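Local coordinates for protein esterase YbfF (Escherichia coli, PDB 3BF7) that is an esterase of the alpha/beta hydrolase fold, with a helical cap and a substrate-binding crevice generated by its domain arrangement, and probably hydrolyses ester or thioester substrates, at residues A[24-29]-A[126-131]; A[50-53]-A[57-60]; A[120-125]-A[180-185]; A[133-138]-A[169-174]. The protein carries 1 engineered substitution. One frame throughout, in Å; residues are numbered along the deposited sequence.

Contact 1 (A[24-29]-A[126-131]); sequences GLFGSL and EIFAAI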
loop_
_atom_site.group_PDB
_atom_site.type_symbol
_atom_site.label_atom_id
_atom_site.label_comp_id
_atom_site.label_asym_id
_atom_site.label_seq_id
_atom_site.Cartn_x
_atom_site.Cartn_y
_atom_site.Cartn_z
ATOM N N GLY A 24 1.813 1.458 1.281
ATOM C CA GLY A 24 2.653 0.420 1.857
ATOM C C GLY A 24 3.407 0.825 3.111
ATOM O O GLY A 24 3.218 1.924 3.641
ATOM N N LEU A 25 4.269 -0.069 3.587
ATOM C CA LEU A 25 5.043 0.173 4.798
ATOM C C LEU A 25 5.824 1.485 4.752
ATOM O O LEU A 25 6.486 1.800 3.758
ATOM C CB LEU A 25 6.003 -0.995 5.051
ATOM C CG LEU A 25 6.816 -0.933 6.350
ATOM C CD1 LEU A 25 5.895 -0.970 7.568
ATOM C CD2 LEU A 25 7.787 -2.100 6.384
ATOM N N PHE A 26 5.733 2.233 5.851
ATOM C CA PHE A 26 6.384 3.532 6.027
ATOM C C PHE A 26 5.771 4.622 5.153
ATOM O O PHE A 26 6.284 5.737 5.097
ATOM C CB PHE A 26 7.897 3.447 5.767
ATOM C CG PHE A 26 8.644 2.587 6.755
ATOM C CD1 PHE A 26 8.571 2.838 8.125
ATOM C CD2 PHE A 26 9.437 1.534 6.311
ATOM C CE1 PHE A 26 9.278 2.048 9.034
ATOM C CE2 PHE A 26 10.145 0.743 7.213
ATOM C CZ PHE A 26 10.066 1.000 8.574
ATOM N N GLY A 27 4.667 4.302 4.484
ATOM C CA GLY A 27 4.007 5.285 3.646
ATOM C C GLY A 27 2.900 6.028 4.374
ATOM O O GLY A 27 2.762 5.936 5.599
ATOM N N SER A 28 2.110 6.770 3.603
ATOM C CA SER A 28 0.995 7.556 4.121
ATOM C C SER A 28 0.000 7.730 2.979
ATOM O O SER A 28 0.304 7.388 1.831
ATOM C CB SER A 28 1.479 8.920 4.605
ATOM O OG SER A 28 2.012 9.661 3.523
ATOM N N LEU A 29 -1.168 8.287 3.282
ATOM C CA LEU A 29 -2.208 8.435 2.270
ATOM C C LEU A 29 -1.834 9.248 1.040
ATOM O O LEU A 29 -2.493 9.141 0.009
ATOM C CB LEU A 29 -3.495 8.977 2.906
ATOM C CG LEU A 29 -3.544 10.388 3.496
ATOM C CD1 LEU A 29 -3.624 11.425 2.387
ATOM C CD2 LEU A 29 -4.762 10.500 4.399
ATOM N N GLU A 126 18.328 -1.426 7.427
ATOM C CA GLU A 126 19.064 -0.185 7.227
ATOM C C GLU A 126 18.121 1.014 7.264
ATOM O O GLU A 126 18.495 2.092 7.727
ATOM C CB GLU A 126 19.838 -0.256 5.913
ATOM C CG GLU A 126 20.845 -1.396 5.924
ATOM C CD GLU A 126 21.469 -1.653 4.576
ATOM O OE1 GLU A 126 22.444 -0.958 4.231
ATOM O OE2 GLU A 126 20.974 -2.550 3.862
ATOM N N ILE A 127 16.897 0.821 6.781
ATOM C CA ILE A 127 15.897 1.884 6.816
ATOM C C ILE A 127 15.548 2.171 8.287
ATOM O O ILE A 127 15.480 3.332 8.695
ATOM C CB ILE A 127 14.642 1.483 5.998
ATOM C CG1 ILE A 127 14.946 1.632 4.503
ATOM C CG2 ILE A 127 13.445 2.337 6.399
ATOM C CD1 ILE A 127 13.874 1.074 3.594
ATOM N N PHE A 128 15.349 1.126 9.086
ATOM C CA PHE A 128 15.059 1.319 10.506
ATOM C C PHE A 128 16.237 2.025 11.183
ATOM O O PHE A 128 16.042 2.890 12.035
ATOM C CB PHE A 128 14.805 -0.025 11.198
ATOM C CG PHE A 128 13.370 -0.487 11.145
ATOM C CD1 PHE A 128 12.385 0.150 11.901
ATOM C CD2 PHE A 128 13.011 -1.587 10.373
ATOM C CE1 PHE A 128 11.065 -0.309 11.889
ATOM C CE2 PHE A 128 11.695 -2.053 10.354
ATOM C CZ PHE A 128 10.721 -1.413 11.116
ATOM N N ALA A 129 17.458 1.655 10.802
ATOM C CA ALA A 129 18.650 2.271 11.381
ATOM C C ALA A 129 18.696 3.763 11.047
ATOM O O ALA A 129 19.044 4.591 11.893
ATOM C CB ALA A 129 19.905 1.575 10.861
ATOM N N ALA A 130 18.346 4.102 9.811
ATOM C CA ALA A 130 18.338 5.493 9.368
ATOM C C ALA A 130 17.276 6.285 10.126
ATOM O O ALA A 130 17.517 7.414 10.560
ATOM C CB ALA A 130 18.071 5.561 7.871
ATOM N N ILE A 131 16.096 5.689 10.268
ATOM C CA ILE A 131 14.992 6.321 10.980
ATOM C C ILE A 131 15.390 6.597 12.429
ATOM O O ILE A 131 15.168 7.694 12.949
ATOM C CB ILE A 131 13.740 5.408 10.934
ATOM C CG1 ILE A 131 13.157 5.424 9.518
ATOM C CG2 ILE A 131 12.707 5.854 11.961
ATOM C CD1 ILE A 131 12.083 4.388 9.279
#

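Contact 2 (A[50-53]-A[57-60]); sequences VRNH and PREP. Engineered in segment 50-53: V50 (natural residue Met).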
loop_
_atom_site.group_PDB
_atom_site.type_symbol
_atom_site.label_atom_id
_atom_site.label_comp_id
_atom_site.label_asym_id
_atom_site.label_seq_id
_atom_site.Cartn_x
_atom_site.Cartn_y
_atom_site.Cartn_z
ATOM N N VAL A 50 -2.883 3.766 6.721
ATOM C CA VAL A 50 -2.974 2.467 7.375
ATOM C C VAL A 50 -2.705 2.688 8.868
ATOM O O VAL A 50 -2.060 3.669 9.245
ATOM C CB VAL A 50 -1.924 1.498 6.779
ATOM C CG1 VAL A 50 -1.877 0.195 7.570
ATOM C CG2 VAL A 50 -2.261 1.224 5.317
ATOM N N ARG A 51 -3.212 1.804 9.722
ATOM C CA ARG A 51 -2.962 1.951 11.150
ATOM C C ARG A 51 -1.456 2.072 11.363
ATOM O O ARG A 51 -0.659 1.487 10.623
ATOM C CB ARG A 51 -3.513 0.755 11.942
ATOM C CG ARG A 51 -2.925 -0.599 11.566
ATOM C CD ARG A 51 -3.246 -1.655 12.622
ATOM N NE ARG A 51 -4.683 -1.797 12.830
ATOM C CZ ARG A 51 -5.238 -2.380 13.888
ATOM N NH1 ARG A 51 -4.481 -2.890 14.853
ATOM N NH2 ARG A 51 -6.560 -2.444 13.988
ATOM N N ASN A 52 -1.075 2.863 12.362
ATOM C CA ASN A 52 0.322 3.085 12.703
ATOM C C ASN A 52 1.111 3.875 11.665
ATOM O O ASN A 52 2.343 3.919 11.718
ATOM C CB ASN A 52 1.012 1.749 12.996
ATOM C CG ASN A 52 0.469 1.084 14.246
ATOM O OD1 ASN A 52 0.104 -0.095 14.232
ATOM N ND2 ASN A 52 0.408 1.840 15.336
ATOM N N HIS A 53 0.396 4.500 10.731
ATOM C CA HIS A 53 1.006 5.335 9.697
ATOM C C HIS A 53 0.254 6.661 9.605
ATOM O O HIS A 53 -0.904 6.760 10.023
ATOM C CB HIS A 53 0.961 4.651 8.322
ATOM C CG HIS A 53 1.764 3.390 8.247
ATOM N ND1 HIS A 53 2.967 3.295 7.579
ATOM C CD2 HIS A 53 1.539 2.171 8.787
ATOM C CE1 HIS A 53 3.447 2.069 7.710
ATOM N NE2 HIS A 53 2.598 1.369 8.438
ATOM N N PRO A 57 -4.836 6.118 13.808
ATOM C CA PRO A 57 -4.554 5.706 15.185
ATOM C C PRO A 57 -3.406 4.706 15.303
ATOM O O PRO A 57 -3.060 4.013 14.335
ATOM C CB PRO A 57 -5.879 5.095 15.641
ATOM C CG PRO A 57 -6.899 5.820 14.812
ATOM C CD PRO A 57 -6.238 5.843 13.454
ATOM N N ARG A 58 -2.820 4.645 16.496
ATOM C CA ARG A 58 -1.733 3.716 16.797
ATOM C C ARG A 58 -2.325 2.533 17.539
ATOM O O ARG A 58 -3.248 2.681 18.342
ATOM C CB ARG A 58 -0.673 4.353 17.699
ATOM C CG ARG A 58 0.358 5.232 17.011
ATOM C CD ARG A 58 -0.194 6.599 16.697
ATOM N NE ARG A 58 -0.464 6.759 15.275
ATOM C CZ ARG A 58 0.470 6.954 14.351
ATOM N NH1 ARG A 58 1.751 7.014 14.695
ATOM N NH2 ARG A 58 0.122 7.101 13.081
ATOM N N GLU A 59 -1.757 1.362 17.285
ATOM C CA GLU A 59 -2.204 0.123 17.901
ATOM C C GLU A 59 -1.027 -0.846 17.891
ATOM O O GLU A 59 -0.329 -0.945 16.894
ATOM C CB GLU A 59 -3.355 -0.418 17.078
ATOM C CG GLU A 59 -4.632 0.332 17.302
ATOM C CD GLU A 59 -5.115 0.272 18.724
ATOM O OE1 GLU A 59 -5.103 -0.808 19.338
ATOM O OE2 GLU A 59 -5.536 1.315 19.229
ATOM N N PRO A 60 -0.770 -1.547 19.002
ATOM C CA PRO A 60 0.358 -2.482 19.030
ATOM C C PRO A 60 0.219 -3.687 18.113
ATOM O O PRO A 60 1.214 -4.348 17.796
ATOM C CB PRO A 60 0.448 -2.896 20.500
ATOM C CG PRO A 60 -0.106 -1.730 21.219
ATOM C CD PRO A 60 -1.288 -1.328 20.353
#

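Contact 3 (A[120-125]-A[180-185]); sequences HVRRHD and DQYPHI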
loop_
_atom_site.group_PDB
_atom_site.type_symbol
_atom_site.label_atom_id
_atom_site.label_comp_id
_atom_site.label_asym_id
_atom_site.label_seq_id
_atom_site.Cartn_x
_atom_site.Cartn_y
_atom_site.Cartn_z
ATOM N N HIS A 120 9.797 -14.123 4.265
ATOM C CA HIS A 120 10.809 -14.729 5.130
ATOM C C HIS A 120 12.197 -14.101 5.062
ATOM O O HIS A 120 13.204 -14.814 5.042
ATOM C CB HIS A 120 10.938 -16.227 4.816
ATOM C CG HIS A 120 9.750 -17.043 5.219
ATOM N ND1 HIS A 120 9.353 -17.183 6.532
ATOM C CD2 HIS A 120 8.886 -17.783 4.485
ATOM C CE1 HIS A 120 8.297 -17.975 6.589
ATOM N NE2 HIS A 120 7.993 -18.352 5.361
ATOM N N VAL A 121 12.252 -12.775 5.018
ATOM C CA VAL A 121 13.524 -12.060 4.983
ATOM C C VAL A 121 13.356 -10.724 5.682
ATOM O O VAL A 121 12.233 -10.259 5.892
ATOM C CB VAL A 121 14.003 -11.752 3.534
ATOM C CG1 VAL A 121 14.310 -13.038 2.788
ATOM C CG2 VAL A 121 12.952 -10.925 2.797
ATOM N N ARG A 122 14.472 -10.120 6.074
ATOM C CA ARG A 122 14.440 -8.793 6.670
ATOM C C ARG A 122 14.962 -7.900 5.550
ATOM O O ARG A 122 16.083 -8.083 5.072
ATOM C CB ARG A 122 15.340 -8.707 7.903
ATOM C CG ARG A 122 14.824 -9.517 9.088
ATOM C CD ARG A 122 15.497 -9.103 10.385
ATOM N NE ARG A 122 15.085 -7.773 10.832
ATOM C CZ ARG A 122 13.988 -7.517 11.541
ATOM N NH1 ARG A 122 13.173 -8.500 11.898
ATOM N NH2 ARG A 122 13.710 -6.272 11.903
ATOM N N ARG A 123 14.135 -6.956 5.117
ATOM C CA ARG A 123 14.487 -6.059 4.020
ATOM C C ARG A 123 14.540 -4.588 4.398
ATOM O O ARG A 123 14.754 -3.742 3.527
ATOM C CB ARG A 123 13.475 -6.203 2.874
ATOM C CG ARG A 123 13.815 -7.253 1.840
ATOM C CD ARG A 123 12.978 -7.062 0.584
ATOM N NE ARG A 123 11.577 -7.425 0.772
ATOM C CZ ARG A 123 10.966 -8.389 0.092
ATOM N NH1 ARG A 123 11.635 -9.082 -0.816
ATOM N NH2 ARG A 123 9.687 -8.659 0.311
ATOM N N HIS A 124 14.359 -4.272 5.676
ATOM C CA HIS A 124 14.333 -2.878 6.094
ATOM C C HIS A 124 15.232 -2.510 7.259
ATOM O O HIS A 124 15.057 -1.446 7.846
ATOM C CB HIS A 124 12.897 -2.467 6.448
ATOM C CG HIS A 124 11.938 -2.578 5.307
ATOM N ND1 HIS A 124 11.409 -3.779 4.887
ATOM C CD2 HIS A 124 11.432 -1.633 4.477
ATOM C CE1 HIS A 124 10.618 -3.569 3.850
ATOM N NE2 HIS A 124 10.616 -2.276 3.580
ATOM N N ASP A 125 16.200 -3.349 7.598
ATOM C CA ASP A 125 17.044 -3.026 8.738
ATOM C C ASP A 125 17.799 -1.713 8.610
ATOM O O ASP A 125 17.904 -0.963 9.581
ATOM C CB ASP A 125 18.028 -4.156 9.023
ATOM C CG ASP A 125 17.363 -5.367 9.650
ATOM O OD1 ASP A 125 16.142 -5.319 9.938
ATOM O OD2 ASP A 125 18.074 -6.372 9.862
ATOM N N ASP A 180 8.518 -4.136 16.061
ATOM C CA ASP A 180 8.046 -5.292 16.808
ATOM C C ASP A 180 7.200 -6.248 15.971
ATOM O O ASP A 180 7.325 -7.467 16.086
ATOM C CB ASP A 180 7.231 -4.828 18.012
ATOM C CG ASP A 180 6.746 -5.981 18.856
ATOM O OD1 ASP A 180 7.585 -6.615 19.529
ATOM O OD2 ASP A 180 5.533 -6.263 18.836
ATOM N N GLN A 181 6.348 -5.689 15.120
ATOM C CA GLN A 181 5.450 -6.485 14.295
ATOM C C GLN A 181 5.978 -6.772 12.894
ATOM O O GLN A 181 5.276 -7.362 12.075
ATOM C CB GLN A 181 4.101 -5.769 14.197
ATOM C CG GLN A 181 3.451 -5.525 15.547
ATOM C CD GLN A 181 2.837 -6.779 16.116
ATOM O OE1 GLN A 181 1.779 -7.214 15.668
ATOM N NE2 GLN A 181 3.505 -7.380 17.097
ATOM N N TYR A 182 7.218 -6.382 12.627
ATOM C CA TYR A 182 7.800 -6.570 11.303
ATOM C C TYR A 182 7.615 -7.953 10.677
ATOM O O TYR A 182 7.254 -8.054 9.506
ATOM C CB TYR A 182 9.287 -6.215 11.324
ATOM C CG TYR A 182 9.905 -6.174 9.947
ATOM C CD1 TYR A 182 9.705 -5.083 9.100
ATOM C CD2 TYR A 182 10.670 -7.239 9.481
ATOM C CE1 TYR A 182 10.253 -5.053 7.819
ATOM C CE2 TYR A 182 11.222 -7.223 8.202
ATOM C CZ TYR A 182 11.010 -6.130 7.377
ATOM O OH TYR A 182 11.556 -6.129 6.113
ATOM N N PRO A 183 7.852 -9.036 11.438
ATOM C CA PRO A 183 7.677 -10.364 10.839
ATOM C C PRO A 183 6.281 -10.604 10.270
ATOM O O PRO A 183 6.119 -11.348 9.302
ATOM C CB PRO A 183 7.989 -11.311 11.995
ATOM C CG PRO A 183 8.975 -10.532 12.813
ATOM C CD PRO A 183 8.373 -9.145 12.813
ATOM N N HIS A 184 5.275 -9.982 10.878
ATOM C CA HIS A 184 3.901 -10.152 10.423
ATOM C C HIS A 184 3.621 -9.306 9.193
ATOM O O HIS A 184 2.740 -9.626 8.398
ATOM C CB HIS A 184 2.920 -9.779 11.534
ATOM C CG HIS A 184 3.201 -10.463 12.832
ATOM N ND1 HIS A 184 3.469 -11.811 12.918
ATOM C CD2 HIS A 184 3.266 -9.983 14.096
ATOM C CE1 HIS A 184 3.690 -12.134 14.180
ATOM N NE2 HIS A 184 3.573 -11.043 14.915
ATOM N N ILE A 185 4.372 -8.223 9.038
ATOM C CA ILE A 185 4.189 -7.334 7.898
ATOM C C ILE A 185 4.820 -7.940 6.640
ATOM O O ILE A 185 4.205 -7.942 5.571
ATOM C CB ILE A 185 4.780 -5.943 8.215
ATOM C CG1 ILE A 185 4.028 -5.337 9.410
ATOM C CG2 ILE A 185 4.674 -5.026 6.998
ATOM C CD1 ILE A 185 4.657 -4.081 9.974
#

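Contact 4 (A[133-138]-A[169-174]); sequences AVSESD and GEWRFN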
loop_
_atom_site.group_PDB
_atom_site.type_symbol
_atom_site.label_atom_id
_atom_site.label_comp_id
_atom_site.label_asym_id
_atom_site.label_seq_id
_atom_site.Cartn_x
_atom_site.Cartn_y
_atom_site.Cartn_z
ATOM N N ALA A 133 18.440 6.831 13.642
ATOM C CA ALA A 133 19.546 7.780 13.687
ATOM C C ALA A 133 18.998 9.204 13.632
ATOM O O ALA A 133 19.493 10.098 14.321
ATOM C CB ALA A 133 20.500 7.534 12.524
ATOM N N VAL A 134 17.978 9.417 12.807
ATOM C CA VAL A 134 17.372 10.737 12.696
ATOM C C VAL A 134 16.744 11.127 14.031
ATOM O O VAL A 134 16.924 12.250 14.506
ATOM C CB VAL A 134 16.285 10.768 11.594
ATOM C CG1 VAL A 134 15.466 12.051 11.703
ATOM C CG2 VAL A 134 16.932 10.680 10.223
ATOM N N SER A 135 16.017 10.194 14.638
ATOM C CA SER A 135 15.358 10.443 15.917
ATOM C C SER A 135 16.349 10.749 17.034
ATOM O O SER A 135 16.083 11.587 17.895
ATOM C CB SER A 135 14.507 9.235 16.318
ATOM O OG SER A 135 13.460 9.022 15.391
ATOM N N GLU A 136 17.488 10.066 17.020
ATOM C CA GLU A 136 18.509 10.268 18.042
ATOM C C GLU A 136 19.281 11.571 17.867
ATOM O O GLU A 136 19.838 12.100 18.828
ATOM C CB GLU A 136 19.484 9.088 18.053
ATOM C CG GLU A 136 18.890 7.809 18.615
ATOM C CD GLU A 136 18.417 7.972 20.046
ATOM O OE1 GLU A 136 19.247 8.329 20.910
ATOM O OE2 GLU A 136 17.217 7.742 20.310
ATOM N N SER A 137 19.312 12.087 16.643
ATOM C CA SER A 137 20.017 13.332 16.357
ATOM C C SER A 137 19.170 14.518 16.800
ATOM O O SER A 137 18.170 14.349 17.490
ATOM C CB SER A 137 20.296 13.451 14.861
ATOM O OG SER A 137 19.095 13.673 14.140
ATOM N N ASP A 138 19.577 15.717 16.400
ATOM C CA ASP A 138 18.840 16.924 16.752
ATOM C C ASP A 138 18.143 17.475 15.513
ATOM O O ASP A 138 17.682 18.617 15.502
ATOM C CB ASP A 138 19.789 17.977 17.330
ATOM C CG ASP A 138 20.484 17.507 18.591
ATOM O OD1 ASP A 138 19.784 17.160 19.566
ATOM O OD2 ASP A 138 21.733 17.485 18.610
ATOM N N GLY A 169 9.756 17.443 13.189
ATOM C CA GLY A 169 10.829 16.692 13.817
ATOM C C GLY A 169 10.422 15.350 14.395
ATOM O O GLY A 169 11.095 14.823 15.278
ATOM N N GLU A 170 9.326 14.789 13.899
ATOM C CA GLU A 170 8.845 13.501 14.382
ATOM C C GLU A 170 8.377 12.632 13.225
ATOM O O GLU A 170 7.940 13.144 12.194
ATOM C CB GLU A 170 7.679 13.703 15.355
ATOM C CG GLU A 170 8.053 14.361 16.672
ATOM C CD GLU A 170 8.952 13.489 17.522
ATOM O OE1 GLU A 170 8.561 12.337 17.811
ATOM O OE2 GLU A 170 10.048 13.952 17.902
ATOM N N TRP A 171 8.482 11.318 13.396
ATOM C CA TRP A 171 8.031 10.389 12.369
ATOM C C TRP A 171 6.536 10.169 12.541
ATOM O O TRP A 171 6.059 9.949 13.653
ATOM C CB TRP A 171 8.758 9.048 12.490
ATOM C CG TRP A 171 10.212 9.135 12.171
ATOM C CD1 TRP A 171 11.254 9.044 13.050
ATOM C CD2 TRP A 171 10.787 9.354 10.882
ATOM N NE1 TRP A 171 12.446 9.194 12.383
ATOM C CE2 TRP A 171 12.189 9.386 11.051
ATOM C CE3 TRP A 171 10.255 9.528 9.598
ATOM C CZ2 TRP A 171 13.068 9.583 9.982
ATOM C CZ3 TRP A 171 11.129 9.725 8.534
ATOM C CH2 TRP A 171 12.520 9.750 8.734
ATOM N N ARG A 172 5.797 10.233 11.438
ATOM C CA ARG A 172 4.355 10.030 11.476
ATOM C C ARG A 172 4.017 8.573 11.774
ATOM O O ARG A 172 3.007 8.285 12.419
ATOM C CB ARG A 172 3.724 10.463 10.147
ATOM C CG ARG A 172 3.542 11.977 10.000
ATOM C CD ARG A 172 2.412 12.461 10.899
ATOM N NE ARG A 172 2.379 13.909 11.111
ATOM C CZ ARG A 172 1.735 14.781 10.340
ATOM N NH1 ARG A 172 1.056 14.373 9.277
ATOM N NH2 ARG A 172 1.742 16.069 10.658
ATOM N N PHE A 173 4.856 7.652 11.303
ATOM C CA PHE A 173 4.599 6.243 11.560
ATOM C C PHE A 173 5.113 5.808 12.934
ATOM O O PHE A 173 6.004 6.435 13.512
ATOM C CB PHE A 173 5.156 5.354 10.428
ATOM C CG PHE A 173 6.509 5.763 9.911
ATOM C CD1 PHE A 173 7.636 5.687 10.719
ATOM C CD2 PHE A 173 6.658 6.195 8.595
ATOM C CE1 PHE A 173 8.896 6.027 10.221
ATOM C CE2 PHE A 173 7.910 6.535 8.091
ATOM C CZ PHE A 173 9.029 6.452 8.905
ATOM N N ASN A 174 4.515 4.740 13.451
ATOM C CA ASN A 174 4.816 4.191 14.776
ATOM C C ASN A 174 6.001 3.235 14.702
ATOM O O ASN A 174 5.825 2.021 14.589
ATOM C CB ASN A 174 3.571 3.461 15.281
ATOM C CG ASN A 174 3.638 3.127 16.751
ATOM O OD1 ASN A 174 4.685 3.243 17.384
ATOM N ND2 ASN A 174 2.510 2.699 17.304
#

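Contact 1 (A[24-29]-A[126-131])
F26 reaches across to helix 125-136 with its ring alone, and three residues of that helix, I127, F128 and I131, receive it. The aromatic part of the contact is a T-shaped pair. The F26 ring turns its edge to the face of F128, the two centroids 5.2 Å apart and the planes at 74°. Its leading atom is CZ, which lies 3.6 Å from CZ of F128 and stands over the rim of that ring rather than over its middle.

The aliphatic part is made by two isoleucine branches one helical turn apart. CD1 of I131 sits over one face of the F26 ring in a CH-pi contact, 4.1 Å from the centroid and 28° off the ring normal. I127 uses its other branch: CG2 approaches F26 CE2 obliquely at 3.8 Å. I131 has CG1 anti to the carbonyl carbon (chi1 -72°), and with chi2 extended its CD1 is carried out to the ring.

The backbone behind F26 is a type II beta turn from G24 to G27, closed by a bond of 2.9 Å from G27 N to G24 O, and F26 occupies its third position with positive phi. This turn follows strand 19-22 of the central sheet of the alpha/beta hydrolase fold, whereas helix 125-136 belongs to the helical part inserted after strand 106-112, consistent with the helical cap of this esterase. F161 and L162 of helix 156-163 and L178 of helix 175-180 also pack on F26, and F173 makes a further edge-to-face pair with it.

Contact 2 (A[50-53]-A[57-60])
N52 and P57 are joined by a backbone hydrogen bond, the one clear bond across this contact: N52 N gives to P57 O at 3.0 Å, with an angle of 167° at the hydrogen. Here the two chains run closest, the CA atoms of N52 and R58 being 4.6 Å apart. The side chain of N52 lies in the tight part as well, its carboxamide set against the backbone of R58 and E59. N52 is the third residue of a type II beta turn from V50 to H53, with phi 68°, and H53 N closes that turn on V50 O. V50 itself is an engineered residue, Met in the natural protein, and its side chain points away from 57-60. R51 is buried too, its guanidinium held by a salt bridge to D70 and a bond to V61 O.

Toward solvent the packing becomes looser. R58, bent at chi2 and chi3, folds its guanidinium back so that one face lies over the backbone of N52, while NH2 comes within 3.2 Å of H53 O near the guanidinium plane. R58 NE bonds to S56 O and NH1 to R172 O. E59 offers R51 NH1 only its aliphatic part, with CB at 3.5 Å; its carboxylate stays apart, OE1 lying 5.0 Å from R51 NH1.

Both segments belong to the connection between strand 45-48 and helix 64-78, a loop that emerges at the C-terminal edge of the parallel strands, where alpha/beta hydrolases characteristically place their active-site loops.

Contact 3 (A[120-125]-A[180-185])
Y182 extends its ring toward 120-125 because CG stands anti to the backbone nitrogen (chi1 -171°), and H124, with CG beside its own nitrogen, turns ND1 to meet it. The phenolic OH is gripped twice. R123 N donates to Y182 OH at 2.9 Å. H124 ND1 lies 2.7 Å from the same oxygen in a nearly straight bond (167°) whose donor could be either partner. The oxygen lies near the imidazole plane, at the ring edge, while the two rings are inclined at 69°.

H124 is the N-cap residue of helix 125-136, and Y182 is the first residue of helix 182-186, so the bonds tie the starts of two helices. Both helices lie in the helical region between strands 106-112 and 198-201, consistent with the cap of this alpha/beta hydrolase.

On the outer side, CD2 of Y182 lies over one face of the R122 guanidinium, near its rim and 3.7 Å from R122 NH1; the planes are well short of parallel. A salt bridge restrains that group: R122 NE reaches the syn lone pair of D125 OD1 at 2.8 Å, nearly in the guanidinium plane. W179 adds a cation-pi contact to R122.

Contact 4 (A[133-138]-A[169-174])
The last turn of helix 125-136 passes beside the short strand 170-171, where S135 and E170 have the nearest CA atoms, 7.4 Å apart; the gap is spanned by the side chain of W171. Strand 170-171 pairs antiparallel with 166-167 in a two-stranded hairpin among the helices that follow strand 106-112 of the alpha/beta hydrolase fold, consistent with its cap.

The indole of W171 meets the helix by its edge. V134 abuts the benzo end, and the two side chains cross at about a right angle. V134 CB meets W171 CZ2 directly at 3.8 Å, and with CG1 anti to the backbone nitrogen (chi1 168°) that methyl comes to the same ring carbon. F166 also meets the indole, and helix 142-149 packs on V134 through A145 and M149.

The pyrrole end lies next to S135, whose OG is in the indole plane at 3.2 Å from W171 NE1. NE1 probably hydrogen-bonds to the carbonyl oxygen of I131, one turn back, which also accepts from S135 OG. Beyond the helix end, S137 OG folds back and donates to V134 O at 2.6 Å, approaching at 124° to the C=O and 25° from the carbonyl plane.

How the contacts relate
Contact 1 is the buried member of the set and wholly apolar, whereas contact 3 is a surface contact built on polar grips around a tyrosine hydroxyl; contacts 2 and 4 are partly buried. Helix 125-136 serves contacts 1 and 4, which meet at I131, and its N-cap lies in contact 3. Contacts 1 and 3 meet where F128 CE2 packs 3.8 Å from Y182 CD1. Contact 2 is local in sequence and uses mainly backbone and long charged side chains. It touches contact 1 through H53 and the 24-29 turn, and contact 4 through the N52 O to N174 N bond. Contacts 3 and 4 stay about 7 Å apart at their nearest atoms.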